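Side-chain contacts in epoxyqueuosine reductase (Streptococcus thermophilus, PDB 5D6S), which belongs to the epoxyqueuosine reductase (QueG) family and binds cobalamin and two iron/sulfur clusters: residues 32-37 against 46-51; 85-90 against 153-158; 95-100 against 134-139; 164-169 against 192-197. All blocks are in the same frame, centred on the assembly; numbering follows the deposited sequence.

In the fold
All four contacts reach one antiparallel sheet, ordered 45-50, 93-100, 190-197, 152-155. Interactions 1 and 3 pack helices 30-40 and 128-144 on one face. Interactions 2 and 4 set the loop 85-90 and helix 163-169 on the other. Along the chain interaction 1 comes first, and interaction 3 falls between the two segments of interaction 2. Interaction 4 comes last. Centres of interactions 1 and 2 lie about 17 Å apart; the centre of interaction 3 is about 10 Å from those of interactions 1 and 4. The sheet is thus flanked by helices, and interactions 2 and 4 include residues of the cobalamin pocket.

Interaction 1: residues 32-37 against 46-51; sequences LEIQKM and IGFTTA
Ile34 and Phe48 meet because of their first torsions. In Ile34, chi1 of -78° places CG1 beside the backbone N and leaves the branch methyl CG2 opposite that N, aimed at the strand. In Phe48, chi1 of -58° puts CG anti to the carbonyl carbon, and the ring reaches back to helix 30-40. Ile34 CG2 lies at the ring edge, near its plane, 3.8 Å from Phe48 CZ. The same methyl touches Ile46 CD1 at 3.7 Å. Here the two isoleucine side chains cross at about a right angle, and CG2 is shared between two strand residues.

Gln35 closes the less buried flank. Its CG is 4.0 Å from Ile46 CG2. The chain runs on extended, and its amide nitrogen NE2 comes within 3.8 Å of Phe48 CE1. Amide and ring planes are 42° apart, and this approach is oblique.

Helix 32-37 and strand 46-50 run roughly antiparallel, with their axes 9.7 Å apart at closest approach. Ile46 and Phe48, two residues apart, both point to the helix. Ile95 of the next strand touches both of them, and Ile143 of helix 128-144 touches Ile34. The contact is therefore held by apolar packing and shape rather than by directional bonds, with one amide at its border.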
loop_
_atom_site.group_PDB
_atom_site.type_symbol
_atom_site.label_atom_id
_atom_site.label_comp_id
_atom_site.label_asym_id
_atom_site.label_seq_id
_atom_site.Cartn_x
_atom_site.Cartn_y
_atom_site.Cartn_z
ATOM N N LEU A 32 -21.380 6.538 24.210
ATOM C CA LEU A 32 -22.385 7.097 23.304
ATOM C C LEU A 32 -21.937 8.487 22.854
ATOM O O LEU A 32 -22.204 8.893 21.727
ATOM C CB LEU A 32 -23.762 7.156 23.985
ATOM C CG LEU A 32 -24.991 7.010 23.079
ATOM C CD1 LEU A 32 -26.229 6.706 23.920
ATOM C CD2 LEU A 32 -25.247 8.238 22.207
ATOM N N GLU A 33 -21.257 9.205 23.743
ATOM C CA GLU A 33 -20.767 10.561 23.443
ATOM C C GLU A 33 -19.612 10.563 22.454
ATOM O O GLU A 33 -19.531 11.435 21.592
ATOM C CB GLU A 33 -20.345 11.304 24.724
ATOM C CG GLU A 33 -21.442 12.154 25.352
ATOM C CD GLU A 33 -22.091 13.090 24.348
ATOM O OE1 GLU A 33 -21.364 13.627 23.472
ATOM O OE2 GLU A 33 -23.327 13.279 24.431
ATOM N N ILE A 34 -18.712 9.592 22.606
ATOM C CA ILE A 34 -17.593 9.388 21.684
ATOM C C ILE A 34 -18.149 9.095 20.304
ATOM O O ILE A 34 -17.896 9.843 19.364
ATOM C CB ILE A 34 -16.669 8.250 22.166
ATOM C CG1 ILE A 34 -15.773 8.765 23.288
ATOM C CG2 ILE A 34 -15.802 7.728 21.036
ATOM C CD1 ILE A 34 -15.010 7.684 24.028
ATOM N N GLN A 35 -18.938 8.028 20.198
ATOM C CA GLN A 35 -19.606 7.664 18.940
ATOM C C GLN A 35 -20.268 8.873 18.275
ATOM O O GLN A 35 -20.211 9.035 17.061
ATOM C CB GLN A 35 -20.647 6.562 19.179
ATOM C CG GLN A 35 -20.060 5.208 19.565
ATOM C CD GLN A 35 -21.117 4.150 19.855
ATOM O OE1 GLN A 35 -22.313 4.422 19.803
ATOM N NE2 GLN A 35 -20.673 2.935 20.168
ATOM N N LYS A 36 -20.880 9.716 19.094
ATOM C CA LYS A 36 -21.539 10.937 18.633
ATOM C C LYS A 36 -20.537 11.884 17.939
ATOM O O LYS A 36 -20.799 12.364 16.825
ATOM C CB LYS A 36 -22.308 11.605 19.808
ATOM C CG LYS A 36 -22.438 13.127 19.796
ATOM C CD LYS A 36 -23.345 13.635 18.683
ATOM C CE LYS A 36 -23.143 15.128 18.415
ATOM N NZ LYS A 36 -23.273 15.446 16.959
ATOM N N MET A 37 -19.391 12.136 18.578
ATOM C CA MET A 37 -18.365 13.033 17.994
ATOM C C MET A 37 -17.477 12.342 16.936
ATOM O O MET A 37 -16.857 13.017 16.107
ATOM C CB MET A 37 -17.518 13.751 19.065
ATOM C CG MET A 37 -16.771 12.874 20.054
ATOM S SD MET A 37 -16.145 13.860 21.435
ATOM C CE MET A 37 -15.747 12.587 22.631
ATOM N N ILE A 46 -16.367 3.060 14.328
ATOM C CA ILE A 46 -15.604 3.107 15.567
ATOM C C ILE A 46 -15.938 1.901 16.403
ATOM O O ILE A 46 -17.019 1.321 16.299
ATOM C CB ILE A 46 -15.847 4.416 16.321
ATOM C CG1 ILE A 46 -14.917 4.534 17.520
ATOM C CG2 ILE A 46 -17.313 4.552 16.722
ATOM C CD1 ILE A 46 -14.712 5.971 17.951
ATOM N N GLY A 47 -14.977 1.497 17.203
ATOM C CA GLY A 47 -15.050 0.239 17.922
ATOM C C GLY A 47 -14.287 0.404 19.222
ATOM O O GLY A 47 -13.534 1.361 19.377
ATOM N N PHE A 48 -14.514 -0.519 20.161
ATOM C CA PHE A 48 -13.889 -0.460 21.473
ATOM C C PHE A 48 -13.448 -1.848 21.853
ATOM O O PHE A 48 -14.086 -2.839 21.515
ATOM C CB PHE A 48 -14.854 0.088 22.517
ATOM C CG PHE A 48 -15.372 1.459 22.200
ATOM C CD1 PHE A 48 -16.466 1.614 21.354
ATOM C CD2 PHE A 48 -14.753 2.593 22.716
ATOM C CE1 PHE A 48 -16.944 2.876 21.029
ATOM C CE2 PHE A 48 -15.233 3.862 22.397
ATOM C CZ PHE A 48 -16.338 4.005 21.554
ATOM N N THR A 49 -12.324 -1.923 22.540
ATOM C CA THR A 49 -11.822 -3.208 22.988
ATOM C C THR A 49 -10.885 -2.969 24.153
ATOM O O THR A 49 -10.495 -1.840 24.440
ATOM C CB THR A 49 -11.113 -3.985 21.871
ATOM O OG1 THR A 49 -10.368 -5.069 22.442
ATOM C CG2 THR A 49 -10.168 -3.087 21.122
ATOM N N THR A 50 -10.554 -4.047 24.841
ATOM C CA THR A 50 -9.725 -3.939 26.026
ATOM C C THR A 50 -8.291 -3.693 25.594
ATOM O O THR A 50 -7.912 -3.959 24.446
ATOM C CB THR A 50 -9.786 -5.215 26.892
ATOM O OG1 THR A 50 -9.208 -6.312 26.173
ATOM C CG2 THR A 50 -11.228 -5.546 27.270
ATOM N N ALA A 51 -7.502 -3.198 26.534
ATOM C CA ALA A 51 -6.061 -3.175 26.400
ATOM C C ALA A 51 -5.458 -4.546 26.743
ATOM O O ALA A 51 -4.297 -4.631 27.141
ATOM C CB ALA A 51 -5.481 -2.109 27.305
#

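Interaction 2: residues 85-90 against 153-158; sequences KLSLES and KGMVDT
Ser87 and Met155 form the tighter part of this contact. Both CB atoms face the opposite segment. The extended Met155 chain brings its terminal methyl CE to 3.4 Å from Ser87 OG, and CE also lies 4.0 Å from Ser87 CB. This is van der Waals contact between a methyl group and a hydroxyl. Ile196 of the neighbouring strand touches both Ser87 and Met155.

The other part is looser. Lys153 starts toward the loop, but its chain bends at chi2 (56°) and the ammonium end leads away. Only the near part of the side chain is used: Lys153 CG is 3.8 Å from Ser87 O, and Lys153 CB is 4.4 Å from Leu88 CD1. All three residues of this part are partly exposed, whereas Met155 is buried.

The arrangement is a loop laid against the edge strand of an antiparallel sheet. Strand 152-155 pairs with strand 190-197 on its inner side, through Met155 with Glu194 and Lys153 with Ile196. Just beyond the strand the chain enters the cobalamin pocket, where Asp157 O hydrogen-bonds the cofactor. The Met155 side chain is itself about 7 Å from cobalamin, which places the tight end of the contact near the cofactor site.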
loop_
_atom_site.group_PDB
_atom_site.type_symbol
_atom_site.label_atom_id
_atom_site.label_comp_id
_atom_site.label_asym_id
_atom_site.label_seq_id
_atom_site.Cartn_x
_atom_site.Cartn_y
_atom_site.Cartn_z
ATOM N N LYS A 85 0.407 -2.301 26.986
ATOM C CA LYS A 85 0.879 -1.543 28.145
ATOM C C LYS A 85 2.304 -1.029 27.954
ATOM O O LYS A 85 2.698 -0.048 28.586
ATOM C CB LYS A 85 0.753 -2.360 29.436
ATOM C CG LYS A 85 -0.679 -2.484 29.935
ATOM C CD LYS A 85 -0.820 -3.562 30.998
ATOM C CE LYS A 85 -2.253 -4.082 31.064
ATOM N NZ LYS A 85 -2.328 -5.306 31.906
ATOM N N LEU A 86 3.064 -1.682 27.075
ATOM C CA LEU A 86 4.405 -1.201 26.718
ATOM C C LEU A 86 4.379 0.116 25.935
ATOM O O LEU A 86 5.348 0.842 25.933
ATOM C CB LEU A 86 5.162 -2.265 25.932
ATOM C CG LEU A 86 5.516 -3.521 26.730
ATOM C CD1 LEU A 86 6.287 -4.526 25.874
ATOM C CD2 LEU A 86 6.342 -3.174 27.956
ATOM N N SER A 87 3.262 0.416 25.284
ATOM C CA SER A 87 3.062 1.712 24.626
ATOM C C SER A 87 2.446 2.775 25.544
ATOM O O SER A 87 2.543 3.963 25.237
ATOM C CB SER A 87 2.167 1.569 23.378
ATOM O OG SER A 87 2.789 0.808 22.364
ATOM N N LEU A 88 1.765 2.361 26.615
ATOM C CA LEU A 88 1.108 3.330 27.510
ATOM C C LEU A 88 1.360 3.127 29.036
ATOM O O LEU A 88 1.815 4.060 29.702
ATOM C CB LEU A 88 -0.391 3.446 27.190
ATOM C CG LEU A 88 -1.160 4.632 27.819
ATOM C CD1 LEU A 88 -0.462 5.973 27.686
ATOM C CD2 LEU A 88 -2.561 4.749 27.227
ATOM N N GLU A 89 1.059 1.947 29.584
ATOM C CA GLU A 89 1.189 1.673 31.048
ATOM C C GLU A 89 -0.172 1.813 31.710
ATOM O O GLU A 89 -0.690 0.843 32.267
ATOM C CB GLU A 89 2.208 2.570 31.778
ATOM N N SER A 90 -0.766 3.002 31.632
ATOM C CA SER A 90 -2.136 3.235 32.149
ATOM C C SER A 90 -3.251 2.722 31.216
ATOM O O SER A 90 -4.392 3.197 31.271
ATOM C CB SER A 90 -2.354 4.725 32.431
ATOM O OG SER A 90 -2.591 5.436 31.238
ATOM N N LYS A 153 -2.564 7.539 23.468
ATOM C CA LYS A 153 -1.439 7.217 22.613
ATOM C C LYS A 153 -2.010 6.794 21.260
ATOM O O LYS A 153 -2.605 5.731 21.138
ATOM C CB LYS A 153 -0.619 6.108 23.276
ATOM C CG LYS A 153 0.437 5.457 22.417
ATOM C CD LYS A 153 1.411 6.465 21.853
ATOM C CE LYS A 153 2.629 5.740 21.313
ATOM N NZ LYS A 153 3.302 6.577 20.293
ATOM N N GLY A 154 -1.841 7.648 20.258
ATOM C CA GLY A 154 -2.409 7.416 18.927
ATOM C C GLY A 154 -1.485 6.650 17.995
ATOM O O GLY A 154 -0.287 6.870 17.985
ATOM N N MET A 155 -2.062 5.776 17.180
ATOM C CA MET A 155 -1.317 5.021 16.176
ATOM C C MET A 155 -2.056 4.982 14.838
ATOM O O MET A 155 -3.269 4.848 14.805
ATOM C CB MET A 155 -1.083 3.588 16.662
ATOM C CG MET A 155 -0.133 3.511 17.824
ATOM S SD MET A 155 0.056 1.804 18.324
ATOM C CE MET A 155 1.419 1.956 19.479
ATOM N N VAL A 156 -1.320 5.073 13.741
ATOM C CA VAL A 156 -1.898 4.774 12.429
ATOM C C VAL A 156 -0.799 4.286 11.472
ATOM O O VAL A 156 0.060 5.055 11.073
ATOM C CB VAL A 156 -2.730 5.968 11.893
ATOM C CG1 VAL A 156 -2.034 7.275 12.184
ATOM C CG2 VAL A 156 -3.038 5.821 10.419
ATOM N N ASP A 157 -0.817 2.980 11.200
ATOM C CA ASP A 157 0.136 2.280 10.338
ATOM C C ASP A 157 1.535 2.170 10.947
ATOM O O ASP A 157 2.111 1.087 10.998
ATOM C CB ASP A 157 0.158 2.902 8.936
ATOM C CG ASP A 157 1.094 2.173 7.971
ATOM O OD1 ASP A 157 0.899 0.974 7.694
ATOM O OD2 ASP A 157 1.973 2.838 7.399
ATOM N N THR A 158 2.076 3.289 11.411
ATOM C CA THR A 158 3.490 3.379 11.776
ATOM C C THR A 158 3.735 3.048 13.215
ATOM O O THR A 158 4.866 3.044 13.678
ATOM C CB THR A 158 3.984 4.819 11.584
ATOM O OG1 THR A 158 3.180 5.714 12.355
ATOM C CG2 THR A 158 3.905 5.246 10.133
#

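Interaction 3: residues 95-100 against 134-139; sequences ISIAVA and DKLKRL
Ile97 and Leu136 supply the purely apolar part of this contact. Their side chains meet obliquely, with Ile97 CD1 3.4 Å from Leu136 CD2. The same leucine methyl lies 3.9 Å from Ile97 CG1, so it rests along the isoleucine branch. Chi1 of 65° sets that branch between the backbone N and the carbonyl carbon of Ile97, and from there it points to the helix.

A second kind of contact uses the aliphatic part of a lysine. Val99 CG2 sits 3.6 Å from Lys135 CD and 3.9 Å from Lys135 CE. The lysine is extended as far as CE, then turns at chi4 (47°), which carries NZ off the valine methyl.

Charge plays its part within the helix alone. Asp134 OD2 is 3.4 Å from Arg138 NE but displaced from the plane of the guanidinium, so the pair attracts by charge, with no N-H directed at the oxygen.

Ile97 and Val99 alternate with Ser96 and Ala98, as expected for a strand with two faces. Ser96 touches helix 163-169 on the opposite face. The result is a layered helix-on-sheet (alpha+beta) arrangement, with helix 128-144 packed on an inner strand of the four-stranded antiparallel sheet.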
loop_
_atom_site.group_PDB
_atom_site.type_symbol
_atom_site.label_atom_id
_atom_site.label_comp_id
_atom_site.label_asym_id
_atom_site.label_seq_id
_atom_site.Cartn_x
_atom_site.Cartn_y
_atom_site.Cartn_z
ATOM N N ILE A 95 -9.417 2.187 21.331
ATOM C CA ILE A 95 -10.469 2.623 20.420
ATOM C C ILE A 95 -9.957 2.526 18.996
ATOM O O ILE A 95 -9.040 3.251 18.613
ATOM C CB ILE A 95 -10.866 4.083 20.675
ATOM C CG1 ILE A 95 -11.121 4.298 22.171
ATOM C CG2 ILE A 95 -12.070 4.452 19.828
ATOM C CD1 ILE A 95 -11.337 5.749 22.574
ATOM N N SER A 96 -10.554 1.629 18.220
ATOM C CA SER A 96 -10.185 1.448 16.829
ATOM C C SER A 96 -11.041 2.339 15.966
ATOM O O SER A 96 -12.261 2.259 16.052
ATOM C CB SER A 96 -10.391 -0.000 16.393
ATOM O OG SER A 96 -10.206 -0.123 14.992
ATOM N N ILE A 97 -10.416 3.143 15.098
ATOM C CA ILE A 97 -11.169 3.910 14.092
ATOM C C ILE A 97 -10.994 3.365 12.673
ATOM O O ILE A 97 -10.049 2.642 12.384
ATOM C CB ILE A 97 -10.845 5.413 14.112
ATOM C CG1 ILE A 97 -9.404 5.677 13.730
ATOM C CG2 ILE A 97 -11.121 5.974 15.490
ATOM C CD1 ILE A 97 -9.189 7.130 13.362
ATOM N N ALA A 98 -11.964 3.681 11.822
ATOM C CA ALA A 98 -11.939 3.311 10.423
ATOM C C ALA A 98 -12.489 4.469 9.605
ATOM O O ALA A 98 -13.529 5.025 9.949
ATOM C CB ALA A 98 -12.764 2.066 10.183
ATOM N N VAL A 99 -11.760 4.863 8.563
ATOM C CA VAL A 99 -12.221 5.909 7.657
ATOM C C VAL A 99 -12.286 5.262 6.299
ATOM O O VAL A 99 -11.299 4.683 5.836
ATOM C CB VAL A 99 -11.275 7.119 7.619
ATOM C CG1 VAL A 99 -11.755 8.156 6.614
ATOM C CG2 VAL A 99 -11.177 7.756 8.994
ATOM N N ALA A 100 -13.442 5.354 5.654
ATOM C CA ALA A 100 -13.612 4.721 4.360
ATOM C C ALA A 100 -13.036 5.597 3.253
ATOM O O ALA A 100 -12.980 6.815 3.394
ATOM C CB ALA A 100 -15.080 4.434 4.108
ATOM N N ASP A 134 -4.898 13.501 12.265
ATOM C CA ASP A 134 -5.730 14.682 12.515
ATOM C C ASP A 134 -7.056 14.303 13.211
ATOM O O ASP A 134 -7.438 14.915 14.212
ATOM C CB ASP A 134 -6.010 15.429 11.208
ATOM C CG ASP A 134 -6.945 16.622 11.393
ATOM O OD1 ASP A 134 -6.482 17.645 11.945
ATOM O OD2 ASP A 134 -8.131 16.524 10.974
ATOM N N LYS A 135 -7.757 13.301 12.680
ATOM C CA LYS A 135 -9.002 12.788 13.296
ATOM C C LYS A 135 -8.835 12.288 14.758
ATOM O O LYS A 135 -9.616 12.652 15.630
ATOM C CB LYS A 135 -9.612 11.683 12.422
ATOM C CG LYS A 135 -10.371 12.228 11.217
ATOM C CD LYS A 135 -10.860 11.109 10.316
ATOM C CE LYS A 135 -11.900 11.571 9.312
ATOM N NZ LYS A 135 -11.532 12.831 8.610
ATOM N N LEU A 136 -7.815 11.469 15.007
ATOM C CA LEU A 136 -7.447 11.058 16.372
ATOM C C LEU A 136 -7.082 12.188 17.331
ATOM O O LEU A 136 -7.230 12.049 18.536
ATOM C CB LEU A 136 -6.244 10.109 16.331
ATOM C CG LEU A 136 -6.438 8.737 15.709
ATOM C CD1 LEU A 136 -5.173 7.922 15.930
ATOM C CD2 LEU A 136 -7.633 8.013 16.301
ATOM N N LYS A 137 -6.534 13.275 16.808
ATOM C CA LYS A 137 -6.160 14.423 17.629
ATOM C C LYS A 137 -7.427 15.098 18.103
ATOM O O LYS A 137 -7.567 15.407 19.283
ATOM C CB LYS A 137 -5.366 15.422 16.800
ATOM C CG LYS A 137 -4.003 15.788 17.345
ATOM C CD LYS A 137 -3.084 16.148 16.187
ATOM C CE LYS A 137 -1.828 16.838 16.680
ATOM N NZ LYS A 137 -0.776 16.981 15.639
ATOM N N ARG A 138 -8.343 15.319 17.159
ATOM C CA ARG A 138 -9.674 15.897 17.416
ATOM C C ARG A 138 -10.519 15.088 18.420
ATOM O O ARG A 138 -11.098 15.645 19.360
ATOM C CB ARG A 138 -10.440 16.060 16.088
ATOM C CG ARG A 138 -10.359 17.466 15.508
ATOM C CD ARG A 138 -9.882 17.496 14.069
ATOM N NE ARG A 138 -10.790 16.829 13.132
ATOM C CZ ARG A 138 -11.947 17.323 12.700
ATOM N NH1 ARG A 138 -12.389 18.502 13.122
ATOM N NH2 ARG A 138 -12.675 16.637 11.830
ATOM N N LEU A 139 -10.569 13.781 18.211
ATOM C CA LEU A 139 -11.218 12.856 19.140
ATOM C C LEU A 139 -10.630 12.943 20.559
ATOM O O LEU A 139 -11.352 12.974 21.534
ATOM C CB LEU A 139 -11.079 11.422 18.620
ATOM C CG LEU A 139 -12.102 10.438 19.145
ATOM C CD1 LEU A 139 -13.408 10.629 18.390
ATOM C CD2 LEU A 139 -11.606 9.001 19.013
#

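Interaction 4: residues 164-169 against 192-197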
loop_
_atom_site.group_PDB
_atom_site.type_symbol
_atom_site.label_atom_id
_atom_site.label_comp_id
_atom_site.label_asym_id
_atom_site.label_seq_id
_atom_site.Cartn_x
_atom_site.Cartn_y
_atom_site.Cartn_z
ATOM N N THR A 164 -4.722 -4.304 12.329
ATOM C CA THR A 164 -5.722 -5.075 11.672
ATOM C C THR A 164 -6.477 -5.914 12.719
ATOM O O THR A 164 -7.691 -6.065 12.642
ATOM C CB THR A 164 -5.026 -5.893 10.567
ATOM O OG1 THR A 164 -5.861 -5.949 9.407
ATOM C CG2 THR A 164 -4.635 -7.281 11.024
ATOM N N ALA A 165 -5.728 -6.427 13.691
ATOM C CA ALA A 165 -6.241 -7.310 14.739
ATOM C C ALA A 165 -6.921 -6.520 15.846
ATOM O O ALA A 165 -7.827 -7.009 16.533
ATOM C CB ALA A 165 -5.109 -8.151 15.327
ATOM N N VAL A 166 -6.478 -5.293 16.011
ATOM C CA VAL A 166 -7.144 -4.372 16.909
ATOM C C VAL A 166 -8.560 -4.087 16.425
ATOM O O VAL A 166 -9.509 -4.197 17.189
ATOM C CB VAL A 166 -6.360 -3.052 17.032
ATOM C CG1 VAL A 166 -7.216 -1.969 17.659
ATOM C CG2 VAL A 166 -5.093 -3.282 17.842
ATOM N N ALA A 167 -8.691 -3.719 15.155
ATOM C CA ALA A 167 -9.992 -3.413 14.568
ATOM C C ALA A 167 -10.954 -4.612 14.573
ATOM O O ALA A 167 -12.176 -4.420 14.570
ATOM C CB ALA A 167 -9.813 -2.895 13.159
ATOM N N LYS A 168 -10.418 -5.827 14.560
ATOM C CA LYS A 168 -11.257 -7.011 14.697
ATOM C C LYS A 168 -11.834 -7.156 16.116
ATOM O O LYS A 168 -13.057 -7.202 16.275
ATOM C CB LYS A 168 -10.514 -8.290 14.323
ATOM C CG LYS A 168 -11.395 -9.515 14.485
ATOM C CD LYS A 168 -10.734 -10.799 14.047
ATOM C CE LYS A 168 -11.184 -11.931 14.951
ATOM N NZ LYS A 168 -10.429 -13.169 14.691
ATOM N N ARG A 169 -10.970 -7.233 17.131
ATOM C CA ARG A 169 -11.441 -7.243 18.529
ATOM C C ARG A 169 -12.403 -6.097 18.848
ATOM O O ARG A 169 -13.176 -6.208 19.788
ATOM C CB ARG A 169 -10.304 -7.192 19.564
ATOM C CG ARG A 169 -9.645 -8.526 19.876
ATOM C CD ARG A 169 -9.199 -8.672 21.335
ATOM N NE ARG A 169 -8.700 -7.436 21.968
ATOM C CZ ARG A 169 -7.529 -7.301 22.615
ATOM N NH1 ARG A 169 -7.208 -6.123 23.155
ATOM N NH2 ARG A 169 -6.673 -8.318 22.736
ATOM N N LEU A 192 -7.283 2.363 8.717
ATOM C CA LEU A 192 -7.428 2.036 10.137
ATOM C C LEU A 192 -6.513 2.858 11.045
ATOM O O LEU A 192 -5.432 3.268 10.653
ATOM C CB LEU A 192 -7.151 0.548 10.399
ATOM C CG LEU A 192 -8.065 -0.452 9.684
ATOM C CD1 LEU A 192 -7.791 -1.882 10.151
ATOM C CD2 LEU A 192 -9.528 -0.087 9.878
ATOM N N GLY A 193 -6.989 3.080 12.262
ATOM C CA GLY A 193 -6.226 3.721 13.322
ATOM C C GLY A 193 -6.621 3.203 14.703
ATOM O O GLY A 193 -7.601 2.474 14.847
ATOM N N GLU A 194 -5.852 3.592 15.712
ATOM C CA GLU A 194 -6.104 3.225 17.109
ATOM C C GLU A 194 -5.775 4.372 18.036
ATOM O O GLU A 194 -4.795 5.080 17.838
ATOM C CB GLU A 194 -5.214 2.085 17.582
ATOM C CG GLU A 194 -5.322 0.817 16.788
ATOM C CD GLU A 194 -4.272 0.729 15.728
ATOM O OE1 GLU A 194 -4.670 0.653 14.548
ATOM O OE2 GLU A 194 -3.064 0.761 16.078
ATOM N N LEU A 195 -6.593 4.515 19.071
ATOM C CA LEU A 195 -6.285 5.390 20.187
ATOM C C LEU A 195 -6.246 4.523 21.439
ATOM O O LEU A 195 -7.289 4.114 21.963
ATOM C CB LEU A 195 -7.345 6.483 20.308
ATOM C CG LEU A 195 -7.046 7.597 21.296
ATOM C CD1 LEU A 195 -5.788 8.356 20.921
ATOM C CD2 LEU A 195 -8.232 8.548 21.344
ATOM N N ILE A 196 -5.035 4.195 21.880
ATOM C CA ILE A 196 -4.852 3.492 23.147
ATOM C C ILE A 196 -5.138 4.499 24.250
ATOM O O ILE A 196 -4.756 5.663 24.144
ATOM C CB ILE A 196 -3.426 2.953 23.330
ATOM C CG1 ILE A 196 -3.041 2.014 22.191
ATOM C CG2 ILE A 196 -3.313 2.180 24.638
ATOM C CD1 ILE A 196 -1.559 1.684 22.160
ATOM N N THR A 197 -5.810 4.047 25.305
ATOM C CA THR A 197 -6.326 4.955 26.330
ATOM C C THR A 197 -6.465 4.311 27.725
ATOM O O THR A 197 -6.508 3.086 27.869
ATOM C CB THR A 197 -7.663 5.593 25.859
ATOM O OG1 THR A 197 -8.297 6.262 26.947
ATOM C CG2 THR A 197 -8.614 4.561 25.344
#
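Helix 164-169 crosses strand 192-197 at 73°, with a closest axis approach of 8.4 Å. This is helix-on-sheet packing at the wall of the cobalamin pocket, to which Thr164, Lys168 and Leu192 belong. All five residues that touch across it are buried.

Leu192 does the gripping at one end. Its methyl CD1 is 3.8 Å from Ala167 CB and 4.1 Å from Thr164 CA. Those two helix residues are three apart, so the methyl sits between residues of successive turns. On the Ala167 side the contact is made by the single methyl of the alanine. The CB of Thr164 points away from the strand, and its side chain comes within about 3 Å of cobalamin.

Two residues further along the strand, Glu194 meets Val166 with its aliphatic part. Val166 CG1 is 3.5 Å from Glu194 CG, and the side chains cross at a slant. Chi1 of -58° sets CG beside the backbone N of Glu194, and a bend at chi2 (95°) takes the carboxylate off in a new direction. Its OE2 lies close to the like-charged OD1 of Asp163.

Further along the helix, Arg169 hydrogen-bonds Thr49 OG1 through NE, linking the helix to strand 45-50. At the start of segment 192-197, the backbone oxygen of Leu192 accepts a hydrogen bond from cobalamin N29.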